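Local structure of putative antibiotic biosynthesis monooxygenase (Bordetella bronchiseptica, 3GZ7) at residues A25-Q30 with A35-G40; L59-S62 with R68-L71; V73-V78 with V83-S88; E93-K96 with C101-E104. The protein probably acts as a monooxygenase of the antibiotic biosynthesis type, built as a dimeric alpha-beta barrel, with a substrate that remains to be established. All blocks are in the same frame, centred on the assembly; numbering follows the deposited sequence.

Contact 1: residues A25-Q30 with A35-G40; sequences ASILVQ and ADFEAG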
loop_
_atom_site.group_PDB
_atom_site.type_symbol
_atom_site.label_atom_id
_atom_site.label_comp_id
_atom_site.label_asym_id
_atom_site.label_seq_id
_atom_site.Cartn_x
_atom_site.Cartn_y
_atom_site.Cartn_z
ATOM N N ALA A 25 -6.184 2.111 3.693
ATOM C CA ALA A 25 -6.439 2.915 4.873
ATOM C C ALA A 25 -5.138 3.022 5.686
ATOM O O ALA A 25 -4.638 1.996 6.179
ATOM C CB ALA A 25 -7.509 2.259 5.701
ATOM N N SER A 26 -4.564 4.225 5.771
ATOM C CA SER A 26 -3.364 4.482 6.564
ATOM C C SER A 26 -3.796 4.887 7.923
ATOM O O SER A 26 -4.417 5.948 8.094
ATOM C CB SER A 26 -2.502 5.603 6.017
ATOM O OG SER A 26 -2.558 5.581 4.613
ATOM N N ILE A 27 -3.457 4.055 8.888
ATOM C CA ILE A 27 -3.936 4.197 10.244
ATOM C C ILE A 27 -2.766 4.614 11.145
ATOM O O ILE A 27 -1.644 4.121 10.972
ATOM C CB ILE A 27 -4.551 2.841 10.702
ATOM C CG1 ILE A 27 -5.695 2.458 9.752
ATOM C CG2 ILE A 27 -5.010 2.910 12.151
ATOM C CD1 ILE A 27 -5.911 0.982 9.561
ATOM N N LEU A 28 -2.993 5.567 12.045
ATOM C CA LEU A 28 -2.043 5.871 13.101
ATOM C C LEU A 28 -2.665 5.476 14.459
ATOM O O LEU A 28 -3.730 5.977 14.842
ATOM C CB LEU A 28 -1.619 7.343 13.097
ATOM C CG LEU A 28 -0.655 7.811 14.211
ATOM C CD1 LEU A 28 0.766 7.254 13.984
ATOM C CD2 LEU A 28 -0.617 9.359 14.306
ATOM N N VAL A 29 -2.010 4.542 15.158
ATOM C CA VAL A 29 -2.519 4.006 16.395
ATOM C C VAL A 29 -1.924 4.836 17.544
ATOM O O VAL A 29 -0.768 5.225 17.506
ATOM C CB VAL A 29 -2.149 2.512 16.535
ATOM C CG1 VAL A 29 -2.222 2.058 17.929
ATOM C CG2 VAL A 29 -3.063 1.645 15.678
ATOM N N GLN A 30 -2.744 5.110 18.550
ATOM C CA GLN A 30 -2.308 5.731 19.796
ATOM C C GLN A 30 -1.168 4.919 20.459
ATOM O O GLN A 30 -1.215 3.672 20.501
ATOM C CB GLN A 30 -3.478 5.825 20.761
ATOM C CG GLN A 30 -4.491 6.837 20.426
ATOM C CD GLN A 30 -5.576 6.924 21.490
ATOM O OE1 GLN A 30 -5.275 6.961 22.678
ATOM N NE2 GLN A 30 -6.841 6.968 21.065
ATOM N N ALA A 35 -1.097 -3.665 20.128
ATOM C CA ALA A 35 -1.553 -5.034 20.364
ATOM C C ALA A 35 -3.073 -5.098 20.409
ATOM O O ALA A 35 -3.696 -6.031 19.895
ATOM C CB ALA A 35 -0.941 -5.602 21.696
ATOM N N ASP A 36 -3.664 -4.094 21.038
ATOM C CA ASP A 36 -5.107 -3.967 21.140
ATOM C C ASP A 36 -5.676 -3.820 19.740
ATOM O O ASP A 36 -6.763 -4.331 19.442
ATOM C CB ASP A 36 -5.499 -2.717 21.963
ATOM C CG ASP A 36 -5.378 -2.913 23.479
ATOM O OD1 ASP A 36 -5.346 -4.073 23.941
ATOM O OD2 ASP A 36 -5.331 -1.889 24.213
ATOM N N PHE A 37 -4.940 -3.103 18.889
ATOM C CA PHE A 37 -5.446 -2.776 17.558
ATOM C C PHE A 37 -5.419 -4.025 16.721
ATOM O O PHE A 37 -6.430 -4.437 16.162
ATOM C CB PHE A 37 -4.632 -1.646 16.883
ATOM C CG PHE A 37 -5.055 -1.382 15.448
ATOM C CD1 PHE A 37 -6.334 -0.940 15.160
ATOM C CD2 PHE A 37 -4.179 -1.617 14.396
ATOM C CE1 PHE A 37 -6.735 -0.719 13.839
ATOM C CE2 PHE A 37 -4.568 -1.408 13.078
ATOM C CZ PHE A 37 -5.843 -0.953 12.806
ATOM N N GLU A 38 -4.240 -4.636 16.651
ATOM C CA GLU A 38 -4.086 -5.913 15.960
ATOM C C GLU A 38 -5.147 -6.903 16.390
ATOM O O GLU A 38 -5.796 -7.448 15.523
ATOM C CB GLU A 38 -2.708 -6.495 16.164
ATOM C CG GLU A 38 -1.647 -5.746 15.401
ATOM C CD GLU A 38 -0.247 -6.208 15.684
ATOM O OE1 GLU A 38 -0.065 -7.289 16.303
ATOM O OE2 GLU A 38 0.674 -5.496 15.222
ATOM N N ALA A 39 -5.326 -7.112 17.701
ATOM C CA ALA A 39 -6.415 -7.993 18.236
ATOM C C ALA A 39 -7.789 -7.609 17.694
ATOM O O ALA A 39 -8.565 -8.462 17.210
ATOM C CB ALA A 39 -6.424 -7.997 19.816
ATOM N N GLY A 40 -8.073 -6.310 17.725
ATOM C CA GLY A 40 -9.324 -5.771 17.165
ATOM C C GLY A 40 -9.530 -5.980 15.692
ATOM O O GLY A 40 -10.598 -6.342 15.290
#
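V29 and F37 mark the nearest approach of the two backbones, their CA atoms 7.5 Å apart, where the chain passes from strand 21-28 toward helix 34-49. No hydrogen bond spans this distance, so the evidence for the contact lies in three buried side chains, I27, V29 and F37, which share 149 Å² of buried surface. F37 contributes about half of it. With CG opposite the backbone N (chi1 174°), its ring is carried off the helix toward the strand. V29 meets the near end of that ring: CG2 lies over one face, 4.0 Å from the centroid and 29° off the normal, a CH-pi contact displaced toward the root of the ring, since V29 CG2 is 3.6 Å from F37 CG. I27 serves the far end, and both of its branches converge on one atom: I27 CD1 is 3.8 Å from F37 CZ, and I27 CG2 is 4.0 Å from the same F37 CZ. This is the first strand-to-helix step of a ferredoxin-like half of a dimeric alpha-beta barrel, in which helices lie against one face of an antiparallel sheet. Alternation along 25-30 agrees with this, because I27 and V29 point to the helix while S26 and L28 make no contact with 35-40. The F37 ring is further enclosed by Y69, which it meets edge-to-face, and by F102 from the segment that follows helix 89-98. D36, exposed on the helix, forms a salt bridge from OD2 to R33 NH2; E38 packs on V114 of the second subunit.

Contact 2: residues L59-S62 with R68-L71; sequences LHRS and RYTL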
loop_
_atom_site.group_PDB
_atom_site.type_symbol
_atom_site.label_atom_id
_atom_site.label_comp_id
_atom_site.label_asym_id
_atom_site.label_seq_id
_atom_site.Cartn_x
_atom_site.Cartn_y
_atom_site.Cartn_z
ATOM N N LEU A 59 -3.608 -6.579 6.943
ATOM C CA LEU A 59 -3.123 -5.549 7.870
ATOM C C LEU A 59 -1.606 -5.552 7.773
ATOM O O LEU A 59 -0.976 -6.618 7.843
ATOM C CB LEU A 59 -3.585 -5.819 9.317
ATOM C CG LEU A 59 -3.180 -4.771 10.373
ATOM C CD1 LEU A 59 -3.751 -3.393 10.032
ATOM C CD2 LEU A 59 -3.595 -5.248 11.770
ATOM N N HIS A 60 -1.031 -4.394 7.500
ATOM C CA HIS A 60 0.410 -4.250 7.401
ATOM C C HIS A 60 0.854 -3.235 8.431
ATOM O O HIS A 60 0.108 -2.337 8.765
ATOM C CB HIS A 60 0.857 -3.792 5.995
ATOM C CG HIS A 60 0.514 -4.737 4.898
ATOM N ND1 HIS A 60 1.370 -5.729 4.480
ATOM C CD2 HIS A 60 -0.608 -4.863 4.148
ATOM C CE1 HIS A 60 0.786 -6.425 3.518
ATOM N NE2 HIS A 60 -0.413 -5.922 3.301
ATOM N N ARG A 61 2.081 -3.400 8.919
ATOM C CA ARG A 61 2.677 -2.503 9.885
ATOM C C ARG A 61 3.972 -1.875 9.364
ATOM O O ARG A 61 4.849 -2.573 8.889
ATOM C CB ARG A 61 2.969 -3.251 11.173
ATOM C CG ARG A 61 3.440 -2.358 12.285
ATOM C CD ARG A 61 3.554 -3.139 13.586
ATOM N NE ARG A 61 3.800 -2.226 14.716
ATOM C CZ ARG A 61 4.047 -2.641 15.960
ATOM N NH1 ARG A 61 4.090 -3.940 16.250
ATOM N NH2 ARG A 61 4.287 -1.765 16.908
ATOM N N SER A 62 4.085 -0.552 9.514
ATOM C CA SER A 62 5.292 0.166 9.155
ATOM C C SER A 62 6.484 -0.230 10.020
ATOM O O SER A 62 6.373 -0.302 11.236
ATOM C CB SER A 62 5.076 1.664 9.305
ATOM O OG SER A 62 6.238 2.379 8.891
ATOM N N ARG A 68 2.230 3.037 12.944
ATOM C CA ARG A 68 1.480 3.179 11.714
ATOM C C ARG A 68 1.300 1.821 11.028
ATOM O O ARG A 68 2.249 1.001 10.952
ATOM C CB ARG A 68 2.144 4.159 10.736
ATOM C CG ARG A 68 2.372 5.518 11.281
ATOM C CD ARG A 68 2.877 6.523 10.226
ATOM N NE ARG A 68 2.324 7.834 10.554
ATOM C CZ ARG A 68 1.081 8.239 10.244
ATOM N NH1 ARG A 68 0.269 7.487 9.517
ATOM N NH2 ARG A 68 0.657 9.430 10.638
ATOM N N TYR A 69 0.076 1.640 10.516
ATOM C CA TYR A 69 -0.396 0.449 9.887
ATOM C C TYR A 69 -1.138 0.847 8.600
ATOM O O TYR A 69 -1.558 2.013 8.432
ATOM C CB TYR A 69 -1.375 -0.305 10.797
ATOM C CG TYR A 69 -0.804 -0.930 12.065
ATOM C CD1 TYR A 69 -0.608 -0.183 13.236
ATOM C CD2 TYR A 69 -0.522 -2.290 12.110
ATOM C CE1 TYR A 69 -0.106 -0.787 14.401
ATOM C CE2 TYR A 69 -0.031 -2.885 13.240
ATOM C CZ TYR A 69 0.164 -2.147 14.389
ATOM O OH TYR A 69 0.640 -2.816 15.493
ATOM N N THR A 70 -1.280 -0.129 7.694
ATOM C CA THR A 70 -2.032 0.030 6.468
ATOM C C THR A 70 -3.003 -1.148 6.374
ATOM O O THR A 70 -2.574 -2.316 6.294
ATOM C CB THR A 70 -1.141 -0.009 5.235
ATOM O OG1 THR A 70 -0.050 0.880 5.400
ATOM C CG2 THR A 70 -1.895 0.350 3.967
ATOM N N LEU A 71 -4.293 -0.850 6.374
ATOM C CA LEU A 71 -5.298 -1.870 6.033
ATOM C C LEU A 71 -5.492 -1.857 4.529
ATOM O O LEU A 71 -5.754 -0.793 3.982
ATOM C CB LEU A 71 -6.621 -1.623 6.738
ATOM C CG LEU A 71 -7.634 -2.770 6.856
ATOM C CD1 LEU A 71 -7.188 -3.800 7.951
ATOM C CD2 LEU A 71 -9.030 -2.209 7.167
#
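R61 lies across Y69, and L59 flanks the same tyrosine; these three residues, whose side chains project from one face of a beta hairpin, account for about half of the 430 Å² buried between the strands. Over these short segments the axes come within 4.5 Å and run antiparallel at 154°. On the Y69 ring rests the aliphatic part of R61: CG is 4.0 Å from the Y69 centroid and 23° off the normal, a CH-pi contact. The arginine is extended from CG to NE, which leads its guanidinium on to the phenol end, nearly parallel to the ring at 14°. There Y69 OH sits over one guanidinium face, off its centre; R61 NE is 3.3 Å from Y69 OH, but the angle is too poor for a hydrogen bond. L59 approaches obliquely, its CD1 4.0 Å from Y69 CB, and the same L59 CD1 reaches L71 CD1 at 4.0 Å. Beneath the side chains, H60 and T70 form a hydrogen-bonded pair (H60 N to T70 O 2.9 Å, T70 N to H60 O 2.8 Å), and S62 N bonds R68 O. H60, R61 and S62 also pair with a strand of the second subunit, continuing the sheet across the dimer, and T70 OG1 bonds E111 OE2 of that subunit. R61 NE is held by P66 O and Y69 OH by E38 OE2. The pair is thus joined by a CH-pi contact and near-parallel flat groups, without a direct hydrogen bond, and a cation so close to a hydroxyl already bonded to E38 would probably polarise it.

Contact 3: residues V73-V78 with V83-S88; sequences VDWETV and VDFRQS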
loop_
_atom_site.group_PDB
_atom_site.type_symbol
_atom_site.label_atom_id
_atom_site.label_comp_id
_atom_site.label_asym_id
_atom_site.label_seq_id
_atom_site.Cartn_x
_atom_site.Cartn_y
_atom_site.Cartn_z
ATOM N N VAL A 73 -7.901 -3.596 1.695
ATOM C CA VAL A 73 -9.169 -4.312 1.544
ATOM C C VAL A 73 -9.484 -4.433 0.070
ATOM O O VAL A 73 -9.431 -3.445 -0.647
ATOM C CB VAL A 73 -10.336 -3.608 2.278
ATOM C CG1 VAL A 73 -11.576 -4.448 2.218
ATOM C CG2 VAL A 73 -9.964 -3.332 3.729
ATOM N N ASP A 74 -9.790 -5.654 -0.381
ATOM C CA ASP A 74 -10.148 -5.913 -1.784
ATOM C C ASP A 74 -11.641 -5.781 -1.961
ATOM O O ASP A 74 -12.390 -6.457 -1.288
ATOM C CB ASP A 74 -9.658 -7.292 -2.226
ATOM C CG ASP A 74 -8.161 -7.460 -1.984
ATOM O OD1 ASP A 74 -7.339 -6.793 -2.625
ATOM O OD2 ASP A 74 -7.807 -8.208 -1.068
ATOM N N TRP A 75 -12.030 -4.854 -2.849
ATOM C CA TRP A 75 -13.400 -4.560 -3.242
ATOM C C TRP A 75 -13.588 -4.729 -4.739
ATOM O O TRP A 75 -12.710 -4.428 -5.536
ATOM C CB TRP A 75 -13.772 -3.119 -2.833
ATOM C CG TRP A 75 -13.687 -2.820 -1.331
ATOM C CD1 TRP A 75 -12.692 -2.109 -0.670
ATOM C CD2 TRP A 75 -14.633 -3.209 -0.324
ATOM N NE1 TRP A 75 -12.995 -2.025 0.663
ATOM C CE2 TRP A 75 -14.153 -2.721 0.912
ATOM C CE3 TRP A 75 -15.825 -3.952 -0.342
ATOM C CZ2 TRP A 75 -14.835 -2.928 2.107
ATOM C CZ3 TRP A 75 -16.487 -4.174 0.842
ATOM C CH2 TRP A 75 -15.985 -3.671 2.062
ATOM N N GLU A 76 -14.765 -5.191 -5.131
ATOM C CA GLU A 76 -15.109 -5.261 -6.559
ATOM C C GLU A 76 -15.233 -3.886 -7.188
ATOM O O GLU A 76 -14.775 -3.678 -8.306
ATOM C CB GLU A 76 -16.406 -6.057 -6.779
ATOM C CG GLU A 76 -16.235 -7.574 -6.620
ATOM C CD GLU A 76 -17.600 -8.333 -6.518
ATOM O OE1 GLU A 76 -18.627 -7.789 -6.966
ATOM O OE2 GLU A 76 -17.613 -9.491 -6.017
ATOM N N THR A 77 -15.886 -2.979 -6.461
ATOM C CA THR A 77 -16.030 -1.580 -6.814
ATOM C C THR A 77 -15.772 -0.654 -5.593
ATOM O O THR A 77 -15.883 -1.092 -4.444
ATOM C CB THR A 77 -17.472 -1.258 -7.318
ATOM O OG1 THR A 77 -18.379 -1.231 -6.210
ATOM C CG2 THR A 77 -17.934 -2.273 -8.370
ATOM N N VAL A 78 -15.450 0.613 -5.867
ATOM C CA VAL A 78 -15.299 1.643 -4.811
ATOM C C VAL A 78 -16.629 1.824 -4.099
ATOM O O VAL A 78 -16.633 2.031 -2.869
ATOM C CB VAL A 78 -14.734 3.043 -5.330
ATOM C CG1 VAL A 78 -14.779 4.192 -4.209
ATOM C CG2 VAL A 78 -13.340 2.896 -5.900
ATOM N N VAL A 83 -20.184 3.331 -0.303
ATOM C CA VAL A 83 -21.621 3.351 -0.144
ATOM C C VAL A 83 -22.047 2.158 0.699
ATOM O O VAL A 83 -22.515 2.326 1.840
ATOM C CB VAL A 83 -22.349 3.406 -1.567
ATOM C CG1 VAL A 83 -23.882 3.261 -1.487
ATOM C CG2 VAL A 83 -21.992 4.692 -2.318
ATOM N N ASP A 84 -21.852 0.941 0.171
ATOM C CA ASP A 84 -22.418 -0.275 0.814
ATOM C C ASP A 84 -21.831 -0.562 2.217
ATOM O O ASP A 84 -22.587 -0.693 3.195
ATOM C CB ASP A 84 -22.347 -1.528 -0.124
ATOM C CG ASP A 84 -22.984 -1.271 -1.480
ATOM O OD1 ASP A 84 -23.978 -0.528 -1.494
ATOM O OD2 ASP A 84 -22.482 -1.746 -2.538
ATOM N N PHE A 85 -20.515 -0.678 2.318
ATOM C CA PHE A 85 -19.907 -1.012 3.601
ATOM C C PHE A 85 -20.115 0.132 4.592
ATOM O O PHE A 85 -20.509 -0.077 5.742
ATOM C CB PHE A 85 -18.414 -1.373 3.489
ATOM C CG PHE A 85 -17.748 -1.610 4.830
ATOM C CD1 PHE A 85 -17.948 -2.790 5.514
ATOM C CD2 PHE A 85 -16.971 -0.631 5.415
ATOM C CE1 PHE A 85 -17.354 -2.991 6.759
ATOM C CE2 PHE A 85 -16.403 -0.811 6.658
ATOM C CZ PHE A 85 -16.585 -1.984 7.322
ATOM N N ARG A 86 -19.900 1.352 4.121
ATOM C CA ARG A 86 -20.044 2.525 4.972
ATOM C C ARG A 86 -21.451 2.769 5.533
ATOM O O ARG A 86 -21.596 3.394 6.573
ATOM C CB ARG A 86 -19.539 3.749 4.216
ATOM C CG ARG A 86 -18.046 3.870 4.163
ATOM C CD ARG A 86 -17.441 4.434 5.450
ATOM N NE ARG A 86 -15.983 4.449 5.317
ATOM C CZ ARG A 86 -15.272 5.419 4.762
ATOM N NH1 ARG A 86 -15.861 6.518 4.256
ATOM N NH2 ARG A 86 -13.952 5.277 4.687
ATOM N N GLN A 87 -22.484 2.305 4.835
ATOM C CA GLN A 87 -23.871 2.440 5.322
ATOM C C GLN A 87 -24.343 1.218 6.157
ATOM O O GLN A 87 -25.467 1.195 6.606
ATOM C CB GLN A 87 -24.828 2.667 4.137
ATOM C CG GLN A 87 -24.705 4.044 3.470
ATOM C CD GLN A 87 -25.864 4.342 2.565
ATOM O OE1 GLN A 87 -25.711 4.533 1.355
ATOM N NE2 GLN A 87 -27.053 4.353 3.147
ATOM N N SER A 88 -23.493 0.205 6.365
ATOM C CA SER A 88 -23.936 -1.031 7.006
ATOM C C SER A 88 -23.654 -0.949 8.483
ATOM O O SER A 88 -22.757 -0.217 8.918
ATOM C CB SER A 88 -23.199 -2.236 6.445
ATOM O OG SER A 88 -21.837 -2.232 6.872
#
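W75 turns its indole by setting CG beside the backbone N (chi1 -60°), and F85 answers with CG opposite its own N (chi1 175°), so that the far corner of the indole meets the first carbon of the phenylalanine side chain. The contact closes the step from strand 68-75 into helix 78-85, the second strand-to-helix connection of the ferredoxin-like subunit. T77 occupies the N-cap position between the two elements, its OG1 bonded to N80 N. Across the contact W75 CH2 is 3.6 Å from F85 CB and 3.9 Å from F85 CG. The six-membered ring of W75 and the F85 ring have centroids 5.8 Å apart and planes at 47°, too oblique to count as a stack or an edge-to-face pair. With 105 Å² buried and no hydrogen bond across it, the pairing is apolar. Each ring has a stacking partner of its own: W75 stacks with H81 and F85 with F48. The indole is oriented from its polar side as well, since NE1 donates to E23 OE1 on strand 21-28. F85 also begins a type I turn ending at S88, the N-cap residue of the next helix. F85 O accepts both S88 N, at 3.1 Å, and S88 OG, at 2.8 Å, the hydroxyl lying in the carbonyl plane on a lone pair.

Contact 4: residues E93-K96 with C101-E104; sequences EWRK and CFAE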
loop_
_atom_site.group_PDB
_atom_site.type_symbol
_atom_site.label_atom_id
_atom_site.label_comp_id
_atom_site.label_asym_id
_atom_site.label_seq_id
_atom_site.Cartn_x
_atom_site.Cartn_y
_atom_site.Cartn_z
ATOM N N GLU A 93 -19.946 -1.602 13.837
ATOM C CA GLU A 93 -19.296 -2.618 14.680
ATOM C C GLU A 93 -17.736 -2.602 14.552
ATOM O O GLU A 93 -17.009 -2.759 15.537
ATOM C CB GLU A 93 -19.858 -3.984 14.314
ATOM C CG GLU A 93 -19.321 -5.138 15.090
ATOM C CD GLU A 93 -19.685 -5.075 16.551
ATOM O OE1 GLU A 93 -20.492 -4.206 16.949
ATOM O OE2 GLU A 93 -19.144 -5.905 17.305
ATOM N N TRP A 94 -17.239 -2.400 13.340
ATOM C CA TRP A 94 -15.828 -2.156 13.124
ATOM C C TRP A 94 -15.366 -0.988 14.008
ATOM O O TRP A 94 -14.373 -1.095 14.682
ATOM C CB TRP A 94 -15.547 -1.895 11.620
ATOM C CG TRP A 94 -14.212 -1.233 11.328
ATOM C CD1 TRP A 94 -14.005 0.084 11.057
ATOM C CD2 TRP A 94 -12.907 -1.858 11.271
ATOM N NE1 TRP A 94 -12.683 0.332 10.845
ATOM C CE2 TRP A 94 -11.973 -0.836 10.977
ATOM C CE3 TRP A 94 -12.445 -3.158 11.444
ATOM C CZ2 TRP A 94 -10.593 -1.080 10.838
ATOM C CZ3 TRP A 94 -11.073 -3.399 11.323
ATOM C CH2 TRP A 94 -10.165 -2.352 11.009
ATOM N N ARG A 95 -16.087 0.123 14.001
ATOM C CA ARG A 95 -15.681 1.297 14.771
ATOM C C ARG A 95 -15.773 1.079 16.267
ATOM O O ARG A 95 -14.924 1.558 16.989
ATOM C CB ARG A 95 -16.466 2.537 14.328
ATOM C CG ARG A 95 -15.903 3.154 13.037
ATOM C CD ARG A 95 -14.439 3.517 13.326
ATOM N NE ARG A 95 -13.857 4.568 12.507
ATOM C CZ ARG A 95 -14.044 5.875 12.668
ATOM N NH1 ARG A 95 -14.847 6.357 13.622
ATOM N NH2 ARG A 95 -13.409 6.710 11.830
ATOM N N LYS A 96 -16.761 0.317 16.717
ATOM C CA LYS A 96 -16.796 -0.153 18.109
ATOM C C LYS A 96 -15.626 -1.056 18.513
ATOM O O LYS A 96 -15.143 -0.974 19.631
ATOM C CB LYS A 96 -18.134 -0.856 18.401
ATOM C CG LYS A 96 -19.306 0.147 18.467
ATOM C CD LYS A 96 -20.694 -0.508 18.309
ATOM C CE LYS A 96 -21.779 0.560 18.150
ATOM N NZ LYS A 96 -23.106 -0.059 18.350
ATOM N N CYS A 101 -8.664 2.874 19.360
ATOM C CA CYS A 101 -7.255 2.700 19.095
ATOM C C CYS A 101 -6.674 3.794 18.265
ATOM O O CYS A 101 -5.485 4.006 18.338
ATOM C CB CYS A 101 -6.988 1.376 18.377
ATOM S SG CYS A 101 -7.492 -0.029 19.380
ATOM N N PHE A 102 -7.495 4.469 17.456
ATOM C CA PHE A 102 -7.001 5.468 16.503
ATOM C C PHE A 102 -6.489 6.722 17.189
ATOM O O PHE A 102 -7.079 7.179 18.121
ATOM C CB PHE A 102 -8.110 5.859 15.529
ATOM C CG PHE A 102 -8.583 4.728 14.620
ATOM C CD1 PHE A 102 -7.802 3.624 14.371
ATOM C CD2 PHE A 102 -9.797 4.828 13.972
ATOM C CE1 PHE A 102 -8.250 2.612 13.511
ATOM C CE2 PHE A 102 -10.240 3.820 13.127
ATOM C CZ PHE A 102 -9.459 2.726 12.892
ATOM N N ALA A 103 -5.402 7.305 16.682
ATOM C CA ALA A 103 -4.884 8.598 17.177
ATOM C C ALA A 103 -5.628 9.717 16.444
ATOM O O ALA A 103 -5.907 10.774 17.028
ATOM C CB ALA A 103 -3.404 8.700 16.969
ATOM N N GLU A 104 -6.013 9.438 15.186
ATOM C CA GLU A 104 -6.860 10.306 14.361
ATOM C C GLU A 104 -7.578 9.447 13.267
ATOM O O GLU A 104 -7.280 8.257 13.122
ATOM C CB GLU A 104 -5.988 11.348 13.690
ATOM C CG GLU A 104 -4.989 10.711 12.761
ATOM C CD GLU A 104 -4.310 11.666 11.819
ATOM O OE1 GLU A 104 -4.524 12.883 11.954
ATOM O OE2 GLU A 104 -3.569 11.160 10.930
#
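R95 and W94 both come to the rim of F102, where helix 89-98 packs beside the segment leading into strand 107-113, the last strand of the ferredoxin-like sheet. The apolar part is slight: W94 CZ2 lies 4.5 Å from F102 CZ, near the plane of the phenylalanine ring. On its other sides W94 packs against helix 34-49 through V41 and A44, F102 touches I27 and F37, and both rings are buried. The contact of charge with ring is closer. In R95 the bend at chi2 (-59°) swings CD and the guanidinium toward F102, and the guanidinium presents a face to F102 CD2. The two planes stand 83° apart. The cation therefore meets the rim of the ring and does not lie over its pi face. Hydrogen bonds are absent between the segments and are made to other partners. C101 and A103 bond through their backbones to Q30 and L28, and F102 O accepts Q30 NE2. W94 NE1 and R95 NE share the O6 atom of a bound citric acid, probably from the crystallisation liquor. That same R95 NE lies 3.7 Å from F102 CE2.

Contacts 1 and 2 share the sheet, with strands 21-28 and 68-75 adjacent and their centres about 8 Å apart. Contact 4 touches both, through F102 on contact 1 and through L71 CD2, 4.0 Å from W94 CH2, on contact 2. Contact 3 uses the same strand as contact 2 but sits on the opposite side of the chain's centre. Contacts 1 and 3 are buried and apolar, each closing a strand-to-helix step. Contact 2 alone carries backbone hydrogen bonds between its segments and, partly exposed, opens onto the dimer interface. Contact 4 mixes buried rings with an exposed arginine. Side chains from all four lie near bound citric acid, consistent with a pocket between helices and sheet.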